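Local coordinates for protein scyllo-inosose 3-dehydrogenase (Thermotoga maritima, PDB 3IP1) that catalyses the NAD(+)-dependent oxidation of scyllo-inosose to 3-dehydro-scyllo-inosose, probably as a step in myo-inositol breakdown, at residues C126-E129 with M130-G134; H135-P138 with C139-F143; L295-P298 with Q299-V303. All coordinates share one frame; numbering follows the deposited sequence.

Contact 1: residues C126-E129 with M130-G134; sequences CAEE and MLWCG. With CD (cadmium ion), chain E.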
ATOM      1  N   CYS A 126       7.006   7.453 -29.067  1.00 25.28           N
ATOM      2  CA  CYS A 126       5.571   7.221 -29.092  1.00 25.58           C
ATOM      3  C   CYS A 126       4.961   8.287 -28.188  1.00 25.50           C
ATOM      4  O   CYS A 126       5.683   8.979 -27.476  1.00 26.02           O
ATOM      5  CB  CYS A 126       5.234   5.820 -28.591  1.00 25.11           C
ATOM      6  SG  CYS A 126       5.681   5.549 -26.868  1.00 26.97           S
ATOM      7  N   ALA A 127       3.642   8.430 -28.194  1.00 25.80           N
ATOM      8  CA  ALA A 127       3.036   9.439 -27.340  1.00 26.12           C
ATOM      9  C   ALA A 127       1.727   8.998 -26.703  1.00 26.62           C
ATOM     10  O   ALA A 127       1.056   8.072 -27.177  1.00 26.65           O
ATOM     11  CB  ALA A 127       2.880  10.765 -28.081  1.00 26.33           C
ATOM     12  N   GLU A 128       1.397   9.642 -25.593  1.00 26.73           N
ATOM     13  CA  GLU A 128       0.166   9.370 -24.882  1.00 27.47           C
ATOM     14  C   GLU A 128      -1.012   9.987 -25.648  1.00 27.40           C
ATOM     15  O   GLU A 128      -0.853  10.984 -26.360  1.00 28.49           O
ATOM     16  CB  GLU A 128       0.242   9.922 -23.447  1.00 27.06           C
ATOM     17  CG  GLU A 128       1.489   9.471 -22.694  1.00 29.04           C
ATOM     18  CD  GLU A 128       1.630  10.090 -21.316  1.00 29.19           C
ATOM     19  OE1 GLU A 128       0.642  10.575 -20.742  1.00 31.94           O
ATOM     20  OE2 GLU A 128       2.749  10.093 -20.791  1.00 31.65           O
ATOM     21  N   GLU A 129      -2.178   9.387 -25.488  1.00 26.80           N
ATOM     22  CA  GLU A 129      -3.418   9.876 -26.084  1.00 26.88           C
ATOM     23  C   GLU A 129      -4.218  10.805 -25.127  1.00 27.27           C
ATOM     24  O   GLU A 129      -4.963  11.687 -25.595  1.00 26.91           O
ATOM     25  CB  GLU A 129      -4.237   8.661 -26.567  1.00 26.46           C
ATOM     26  CG  GLU A 129      -5.647   8.931 -27.068  1.00 25.78           C
ATOM     27  CD  GLU A 129      -6.683   9.052 -25.944  1.00 25.64           C
ATOM     28  OE1 GLU A 129      -6.417   8.666 -24.795  1.00 23.30           O
ATOM     29  OE2 GLU A 129      -7.785   9.542 -26.223  1.00 26.15           O
HETATM   30  N   MSE A 130      -4.061  10.612 -23.815  1.00 27.46           N
HETATM   31  CA  MSE A 130      -4.736  11.445 -22.819  1.00 29.02           C
HETATM   32  C   MSE A 130      -3.925  12.715 -22.645  1.00 28.63           C
HETATM   33  O   MSE A 130      -2.850  12.682 -22.070  1.00 29.46           O
HETATM   34  CB  MSE A 130      -4.847  10.736 -21.463  1.00 29.58           C
HETATM   35  CG  MSE A 130      -5.512   9.343 -21.460  1.00 34.90           C
HETATM   36 SE   MSE A 130      -7.454   9.397 -21.766  1.00 45.19          SE
HETATM   37  CE  MSE A 130      -7.994   9.782 -19.916  1.00 42.29           C
ATOM     38  N   LEU A 131      -4.425  13.832 -23.152  1.00 28.42           N
ATOM     39  CA  LEU A 131      -3.685  15.078 -23.082  1.00 27.61           C
ATOM     40  C   LEU A 131      -4.072  15.840 -21.804  1.00 27.78           C
ATOM     41  O   LEU A 131      -4.889  16.762 -21.829  1.00 27.01           O
ATOM     42  CB  LEU A 131      -3.853  15.895 -24.377  1.00 27.53           C
ATOM     43  CG  LEU A 131      -3.824  15.064 -25.683  1.00 28.27           C
ATOM     44  CD1 LEU A 131      -4.204  15.907 -26.891  1.00 26.47           C
ATOM     45  CD2 LEU A 131      -2.478  14.300 -25.919  1.00 27.88           C
ATOM     46  N   TRP A 132      -3.496  15.395 -20.681  1.00 27.66           N
ATOM     47  CA  TRP A 132      -3.715  15.986 -19.349  1.00 27.66           C
ATOM     48  C   TRP A 132      -3.102  17.390 -19.234  1.00 28.18           C
ATOM     49  O   TRP A 132      -2.097  17.700 -19.883  1.00 28.07           O
ATOM     50  CB  TRP A 132      -3.138  15.069 -18.258  1.00 27.52           C
ATOM     51  CG  TRP A 132      -1.805  14.452 -18.629  1.00 27.45           C
ATOM     52  CD1 TRP A 132      -1.610  13.256 -19.243  1.00 27.25           C
ATOM     53  CD2 TRP A 132      -0.498  15.013 -18.416  1.00 27.93           C
ATOM     54  NE1 TRP A 132      -0.259  13.026 -19.429  1.00 28.38           N
ATOM     55  CE2 TRP A 132       0.443  14.088 -18.928  1.00 27.60           C
ATOM     56  CE3 TRP A 132      -0.027  16.198 -17.828  1.00 29.32           C
ATOM     57  CZ2 TRP A 132       1.818  14.316 -18.891  1.00 28.62           C
ATOM     58  CZ3 TRP A 132       1.357  16.414 -17.773  1.00 29.59           C
ATOM     59  CH2 TRP A 132       2.252  15.477 -18.303  1.00 28.96           C
ATOM     60  N   CYS A 133      -3.726  18.251 -18.434  1.00 29.11           N
ATOM     61  CA  CYS A 133      -3.322  19.669 -18.374  1.00 29.45           C
ATOM     62  C   CYS A 133      -2.062  19.863 -17.529  1.00 30.33           C
ATOM     63  O   CYS A 133      -1.225  20.699 -17.846  1.00 31.44           O
ATOM     64  CB  CYS A 133      -4.481  20.571 -17.900  1.00 29.39           C
ATOM     65  SG  CYS A 133      -4.909  20.538 -16.101  1.00 30.00           S
ATOM     66  N   GLY A 134      -1.907  19.081 -16.465  1.00 30.70           N
ATOM     67  CA  GLY A 134      -0.746  19.219 -15.612  1.00 31.40           C
ATOM     68  C   GLY A 134      -0.957  20.126 -14.419  1.00 31.89           C
ATOM     69  O   GLY A 134      -0.120  20.151 -13.538  1.00 33.26           O
TER
HETATM   70 CD    CD E 500      -5.369  18.160 -15.422  1.00 31.11          CD
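E128 and W132 are joined by a hydrogen bond from the indole nitrogen to the carboxylate, NE1 to OE1 at 2.9 Å and nearly straight at 172°. The acceptor lies in the plane of the indole, at its edge, and the donor reaches OE1 on the syn side, 30° out of the carboxylate plane. E128 suits this reach, its CG anti to the carbonyl carbon (chi1 -52°) and its chain extended beyond. Its two oxygens have further partners: OE1 also bonds S345 OG and OE2 bonds W173 NE1. A phenylalanine here in place of W132 would probably leave E128 OE1 without its indole donor. Other close contacts involve no hydrogen bond: bent E129 brings OE1 to 3.3 Å from SE of M130, a selenomethionine, while L131 CD2 lies 3.7 Å from E128 O. L131 also centres an inverse gamma turn. Metal coordination closes the segment: C133 SG binds cadmium at 2.5 Å, in a site completed by C136, C139 and C147 that takes zinc in this protein. The run thus leaves strand 124-127, forms strand 130-131 beside antiparallel strand 151-152, and has helix 349-358 against E128 and helix 194-207 against E129.

Contact 2: residues H135-P138 with C139-F143; sequences HCRP and CAEGF. With CD (cadmium ion), chain E.
R137 and E141 meet through their flat ends, the carboxylate lying at the edge of the guanidinium and the two planes turned 56° apart. They sit in the four-cysteine metal lobe found in many zinc-containing alcohol dehydrogenases. OE2 of E141 lies close to the guanidinium plane and takes the N-H of R137 NE in a salt bridge of 2.5 Å, approached nearly along its own C-O axis. R137 starts with CG anti to the backbone N (chi1 175°) and bends at chi2, which brings its end back towards E141 one turn on. The ring of F143 has P138 O obliquely beside it.

R137 and P138 belong to the short helix 137-140, and E141 and F143 follow it. C136 is the N-cap: its SG accepts from C139 N at 3.5 Å while also binding cadmium, so one sulfur serves both helix and metal. A thiolate suits such a place, and the N-H would probably temper its negative charge. The first turn is closed by A140 N to C136 O, and E141 N to R137 O follows. Proline fits at P138 because a first-turn residue needs no backbone N-H for the helix.

At the far end G142, with phi 86°, forms a Schellman motif; positive phi favours glycine. There F143 N bonds P138 O at 2.8 Å and G142 N bonds C139 O.

The lobe faces other chains: H135 O accepts from R113 of the second subunit, while F143 packs on I310 of the third. C133 and C147 complete the metal site, where C136 SG and C139 SG each bind cadmium at 2.5 Å. The sulfur C136 SG is 3.9 Å from C139 SG.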
ATOM      1  N   HIS A 135      -2.080  20.841 -14.363  1.00 31.85           N
ATOM      2  CA  HIS A 135      -2.291  21.856 -13.316  1.00 31.77           C
ATOM      3  C   HIS A 135      -3.550  21.689 -12.448  1.00 31.22           C
ATOM      4  O   HIS A 135      -3.659  22.318 -11.371  1.00 31.11           O
ATOM      5  CB  HIS A 135      -2.227  23.297 -13.895  1.00 32.13           C
ATOM      6  CG  HIS A 135      -3.215  23.578 -14.987  1.00 33.69           C
ATOM      7  ND1 HIS A 135      -4.546  23.862 -14.741  1.00 34.83           N
ATOM      8  CD2 HIS A 135      -3.056  23.667 -16.330  1.00 35.30           C
ATOM      9  CE1 HIS A 135      -5.171  24.075 -15.885  1.00 35.89           C
ATOM     10  NE2 HIS A 135      -4.289  23.970 -16.866  1.00 37.05           N
ATOM     11  N   CYS A 136      -4.506  20.873 -12.897  1.00 29.74           N
ATOM     12  CA  CYS A 136      -5.734  20.697 -12.115  1.00 28.70           C
ATOM     13  C   CYS A 136      -5.452  19.870 -10.851  1.00 28.05           C
ATOM     14  O   CYS A 136      -4.364  19.315 -10.696  1.00 27.28           O
ATOM     15  CB  CYS A 136      -6.857  20.085 -12.946  1.00 28.15           C
ATOM     16  SG  CYS A 136      -6.603  18.334 -13.274  1.00 28.27           S
ATOM     17  N   ARG A 137      -6.420  19.804  -9.943  1.00 27.43           N
ATOM     18  CA  ARG A 137      -6.218  19.041  -8.711  1.00 27.36           C
ATOM     19  C   ARG A 137      -5.844  17.565  -8.952  1.00 27.02           C
ATOM     20  O   ARG A 137      -4.823  17.105  -8.422  1.00 25.81           O
ATOM     21  CB  ARG A 137      -7.408  19.190  -7.755  1.00 28.16           C
ATOM     22  CG  ARG A 137      -7.303  18.312  -6.513  1.00 30.06           C
ATOM     23  CD  ARG A 137      -7.809  19.053  -5.312  1.00 33.97           C
ATOM     24  NE  ARG A 137      -7.674  18.263  -4.088  1.00 36.74           N
ATOM     25  CZ  ARG A 137      -8.189  18.621  -2.918  1.00 37.81           C
ATOM     26  NH1 ARG A 137      -8.849  19.778  -2.803  1.00 38.49           N
ATOM     27  NH2 ARG A 137      -8.032  17.837  -1.865  1.00 36.69           N
ATOM     28  N   PRO A 138      -6.643  16.821  -9.760  1.00 26.80           N
ATOM     29  CA  PRO A 138      -6.180  15.436 -10.046  1.00 26.50           C
ATOM     30  C   PRO A 138      -4.776  15.345 -10.634  1.00 26.31           C
ATOM     31  O   PRO A 138      -4.019  14.469 -10.222  1.00 26.90           O
ATOM     32  CB  PRO A 138      -7.237  14.900 -11.018  1.00 25.55           C
ATOM     33  CG  PRO A 138      -8.503  15.579 -10.566  1.00 26.43           C
ATOM     34  CD  PRO A 138      -8.034  17.024 -10.216  1.00 26.34           C
ATOM     35  N   CYS A 139      -4.417  16.221 -11.578  1.00 26.56           N
ATOM     36  CA  CYS A 139      -3.036  16.240 -12.108  1.00 26.69           C
ATOM     37  C   CYS A 139      -1.998  16.530 -11.007  1.00 26.27           C
ATOM     38  O   CYS A 139      -0.999  15.810 -10.867  1.00 26.16           O
ATOM     39  CB  CYS A 139      -2.884  17.216 -13.296  1.00 26.52           C
ATOM     40  SG  CYS A 139      -3.540  16.576 -14.914  1.00 26.93           S
ATOM     41  N   ALA A 140      -2.261  17.549 -10.200  1.00 26.16           N
ATOM     42  CA  ALA A 140      -1.348  17.923  -9.124  1.00 26.43           C
ATOM     43  C   ALA A 140      -1.236  16.851  -8.040  1.00 26.59           C
ATOM     44  O   ALA A 140      -0.257  16.827  -7.321  1.00 26.63           O
ATOM     45  CB  ALA A 140      -1.745  19.274  -8.513  1.00 26.38           C
ATOM     46  N   GLU A 141      -2.232  15.976  -7.913  1.00 27.15           N
ATOM     47  CA  GLU A 141      -2.127  14.846  -6.970  1.00 27.92           C
ATOM     48  C   GLU A 141      -1.531  13.609  -7.644  1.00 27.53           C
ATOM     49  O   GLU A 141      -1.401  12.574  -7.005  1.00 27.82           O
ATOM     50  CB  GLU A 141      -3.478  14.510  -6.274  1.00 28.87           C
ATOM     51  CG  GLU A 141      -4.060  15.662  -5.433  1.00 32.21           C
ATOM     52  CD  GLU A 141      -5.404  15.350  -4.723  1.00 37.26           C
ATOM     53  OE1 GLU A 141      -5.814  14.174  -4.648  1.00 38.34           O
ATOM     54  OE2 GLU A 141      -6.058  16.311  -4.238  1.00 38.84           O
ATOM     55  N   GLY A 142      -1.175  13.727  -8.927  1.00 27.06           N
ATOM     56  CA  GLY A 142      -0.522  12.651  -9.674  1.00 26.41           C
ATOM     57  C   GLY A 142      -1.463  11.630 -10.317  1.00 26.93           C
ATOM     58  O   GLY A 142      -1.065  10.477 -10.560  1.00 26.59           O
ATOM     59  N   PHE A 143      -2.695  12.061 -10.614  1.00 26.47           N
ATOM     60  CA  PHE A 143      -3.695  11.209 -11.267  1.00 26.48           C
ATOM     61  C   PHE A 143      -4.198  11.794 -12.620  1.00 26.51           C
ATOM     62  O   PHE A 143      -5.375  12.205 -12.737  1.00 26.72           O
ATOM     63  CB  PHE A 143      -4.832  10.903 -10.265  1.00 26.01           C
ATOM     64  CG  PHE A 143      -4.337  10.287  -8.974  1.00 25.91           C
ATOM     65  CD1 PHE A 143      -3.850   8.976  -8.957  1.00 24.93           C
ATOM     66  CD2 PHE A 143      -4.302  11.035  -7.784  1.00 26.02           C
ATOM     67  CE1 PHE A 143      -3.346   8.386  -7.761  1.00 24.30           C
ATOM     68  CE2 PHE A 143      -3.803  10.470  -6.579  1.00 25.63           C
ATOM     69  CZ  PHE A 143      -3.327   9.140  -6.567  1.00 25.09           C
TER
HETATM   70 CD    CD E 500      -5.369  18.160 -15.422  1.00 31.11          CD

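Contact 3: residues L295-P298 with Q299-V303; sequences LVWP and QIEEV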
ATOM      1  N   LEU A 295     -22.869  -9.989 -18.468  1.00 41.29           N
ATOM      2  CA  LEU A 295     -22.987 -11.412 -18.863  1.00 40.02           C
ATOM      3  C   LEU A 295     -21.972 -12.328 -18.167  1.00 38.88           C
ATOM      4  O   LEU A 295     -22.255 -13.503 -17.922  1.00 38.89           O
ATOM      5  CB  LEU A 295     -22.853 -11.616 -20.385  1.00 40.47           C
ATOM      6  CG  LEU A 295     -23.707 -10.876 -21.437  1.00 42.18           C
ATOM      7  CD1 LEU A 295     -23.436 -11.454 -22.838  1.00 43.51           C
ATOM      8  CD2 LEU A 295     -25.218 -10.884 -21.127  1.00 41.95           C
ATOM      9  N   VAL A 296     -20.779 -11.809 -17.882  1.00 36.99           N
ATOM     10  CA  VAL A 296     -19.729 -12.646 -17.291  1.00 35.17           C
ATOM     11  C   VAL A 296     -19.605 -12.519 -15.767  1.00 34.08           C
ATOM     12  O   VAL A 296     -18.902 -13.298 -15.155  1.00 33.37           O
ATOM     13  CB  VAL A 296     -18.342 -12.432 -17.949  1.00 35.06           C
ATOM     14  CG1 VAL A 296     -18.329 -13.000 -19.368  1.00 34.52           C
ATOM     15  CG2 VAL A 296     -17.942 -10.954 -17.917  1.00 33.67           C
ATOM     16  N   TRP A 297     -20.297 -11.550 -15.172  1.00 32.94           N
ATOM     17  CA  TRP A 297     -20.168 -11.309 -13.743  1.00 32.37           C
ATOM     18  C   TRP A 297     -20.573 -12.501 -12.877  1.00 32.53           C
ATOM     19  O   TRP A 297     -19.851 -12.836 -11.937  1.00 32.42           O
ATOM     20  CB  TRP A 297     -20.950 -10.068 -13.304  1.00 31.86           C
ATOM     21  CG  TRP A 297     -20.380  -9.462 -12.080  1.00 31.38           C
ATOM     22  CD1 TRP A 297     -20.815  -9.636 -10.803  1.00 30.54           C
ATOM     23  CD2 TRP A 297     -19.237  -8.592 -12.005  1.00 29.68           C
ATOM     24  NE1 TRP A 297     -20.024  -8.922  -9.932  1.00 29.55           N
ATOM     25  CE2 TRP A 297     -19.043  -8.278 -10.645  1.00 29.75           C
ATOM     26  CE3 TRP A 297     -18.366  -8.049 -12.957  1.00 28.38           C
ATOM     27  CZ2 TRP A 297     -18.011  -7.427 -10.208  1.00 29.42           C
ATOM     28  CZ3 TRP A 297     -17.333  -7.209 -12.528  1.00 28.66           C
ATOM     29  CH2 TRP A 297     -17.169  -6.907 -11.164  1.00 28.72           C
ATOM     30  N   PRO A 298     -21.737 -13.134 -13.171  1.00 32.36           N
ATOM     31  CA  PRO A 298     -22.144 -14.281 -12.353  1.00 31.78           C
ATOM     32  C   PRO A 298     -21.077 -15.380 -12.320  1.00 31.55           C
ATOM     33  O   PRO A 298     -20.824 -15.981 -11.264  1.00 30.77           O
ATOM     34  CB  PRO A 298     -23.422 -14.774 -13.054  1.00 31.96           C
ATOM     35  CG  PRO A 298     -23.962 -13.564 -13.729  1.00 32.16           C
ATOM     36  CD  PRO A 298     -22.776 -12.770 -14.162  1.00 32.28           C
ATOM     37  N   GLN A 299     -20.455 -15.639 -13.465  1.00 31.32           N
ATOM     38  CA  GLN A 299     -19.390 -16.627 -13.523  1.00 32.10           C
ATOM     39  C   GLN A 299     -18.132 -16.215 -12.756  1.00 31.07           C
ATOM     40  O   GLN A 299     -17.485 -17.054 -12.151  1.00 31.33           O
ATOM     41  CB  GLN A 299     -19.029 -16.922 -14.961  1.00 32.35           C
ATOM     42  CG  GLN A 299     -20.233 -17.277 -15.804  1.00 37.31           C
ATOM     43  CD  GLN A 299     -19.870 -17.332 -17.253  1.00 41.56           C
ATOM     44  OE1 GLN A 299     -19.021 -18.126 -17.656  1.00 44.16           O
ATOM     45  NE2 GLN A 299     -20.481 -16.466 -18.048  1.00 43.59           N
ATOM     46  N   ILE A 300     -17.776 -14.935 -12.804  1.00 30.62           N
ATOM     47  CA  ILE A 300     -16.629 -14.435 -12.047  1.00 30.28           C
ATOM     48  C   ILE A 300     -16.927 -14.585 -10.567  1.00 30.17           C
ATOM     49  O   ILE A 300     -16.099 -15.077  -9.800  1.00 30.05           O
ATOM     50  CB  ILE A 300     -16.333 -12.934 -12.339  1.00 30.09           C
ATOM     51  CG1 ILE A 300     -15.837 -12.730 -13.770  1.00 30.35           C
ATOM     52  CG2 ILE A 300     -15.265 -12.382 -11.366  1.00 30.56           C
ATOM     53  CD1 ILE A 300     -15.794 -11.240 -14.199  1.00 30.12           C
ATOM     54  N   GLU A 301     -18.116 -14.141 -10.167  1.00 30.09           N
ATOM     55  CA  GLU A 301     -18.552 -14.263  -8.783  1.00 30.17           C
ATOM     56  C   GLU A 301     -18.607 -15.719  -8.313  1.00 30.17           C
ATOM     57  O   GLU A 301     -18.340 -16.004  -7.147  1.00 30.51           O
ATOM     58  CB  GLU A 301     -19.907 -13.585  -8.592  1.00 30.13           C
ATOM     59  CG  GLU A 301     -19.826 -12.061  -8.560  1.00 29.22           C
ATOM     60  CD  GLU A 301     -21.107 -11.458  -8.035  1.00 29.88           C
ATOM     61  OE1 GLU A 301     -22.083 -12.221  -7.994  1.00 30.50           O
ATOM     62  OE2 GLU A 301     -21.159 -10.250  -7.675  1.00 28.97           O
ATOM     63  N   GLU A 302     -18.919 -16.643  -9.217  1.00 30.12           N
ATOM     64  CA  GLU A 302     -18.999 -18.031  -8.811  1.00 30.40           C
ATOM     65  C   GLU A 302     -17.606 -18.605  -8.554  1.00 30.01           C
ATOM     66  O   GLU A 302     -17.413 -19.365  -7.592  1.00 30.48           O
ATOM     67  CB  GLU A 302     -19.781 -18.900  -9.811  1.00 30.63           C
ATOM     68  CG  GLU A 302     -20.170 -20.245  -9.172  1.00 33.99           C
ATOM     69  CD  GLU A 302     -20.678 -21.297 -10.154  1.00 39.15           C
ATOM     70  OE1 GLU A 302     -21.265 -20.928 -11.193  1.00 42.33           O
ATOM     71  OE2 GLU A 302     -20.498 -22.505  -9.873  1.00 39.88           O
ATOM     72  N   VAL A 303     -16.647 -18.261  -9.414  1.00 29.31           N
ATOM     73  CA  VAL A 303     -15.263 -18.639  -9.173  1.00 28.79           C
ATOM     74  C   VAL A 303     -14.742 -18.036  -7.853  1.00 28.77           C
ATOM     75  O   VAL A 303     -14.162 -18.750  -7.025  1.00 29.53           O
ATOM     76  CB  VAL A 303     -14.329 -18.236 -10.325  1.00 29.23           C
ATOM     77  CG1 VAL A 303     -12.876 -18.394  -9.883  1.00 27.88           C
ATOM     78  CG2 VAL A 303     -14.607 -19.094 -11.577  1.00 26.97           C
TER
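W297 and E301, four residues apart on helix 293-306, are linked twice. In the backbone, E301 N gives a straight bond to W297 O, 2.8 Å and 175°. In the side chains, W297 NE1 gives a weak bond to E301 OE2 at 2.9 Å, bent to 128° although OE2 lies at the ring edge, in its plane. W297 CG is anti to the backbone N (chi1 -154°), and the end of the side chain comes nearer E301. The bend fits the position of E301 OE2, which lies 3.2 Å from W297 CD1, nearly as close as to W297 NE1. The other oxygen, OE1, bonds T327 OG1.

On either side of that backbone bond, V296 O is taken by I300 N and P298 O by E302 N. P298 has no N-H to return to the preceding turn, and the helix kinks there. At the kink Q299 N does not reach L295 O, which gets a weak bond from Q299 NE2 at 3.5 Å. E302 has its salt bridge with R306.

V296 CG2 meets I300 CD1 at 4.3 Å, and I300 CD1 also approaches W297 CE3. The chemistry implies a division of labour: backbone bonds define the turns around a proline, branched apolar side chains face strands 285-288 and 313-316 of the beta-alpha-beta unit, and the indole adds a weak bond to a carboxylate whose other oxygen is bonded to T327.

Overall arrangement
Along the chain contact 1 comes first, contact 2 follows without a gap, and contact 3 lies far later. The first two have centres 13 Å apart and touch, with C139 SG packing on W132 CB and G134 N; both lie in the GroES-like domain, share one cadmium ion and reach the second subunit. Contact 3 is part of helix 293-306, packed on the parallel sheet of the Rossmann-type, nucleotide-binding domain, its centre about 35 Å from the centres of the others and its nearest atoms about 21 Å from theirs. The layout reflects the two-part build of the family: contacts 1 and 2 run into the cysteine-bound metal lobe between subunits, while contact 3 joins strands 285-288 and 313-316.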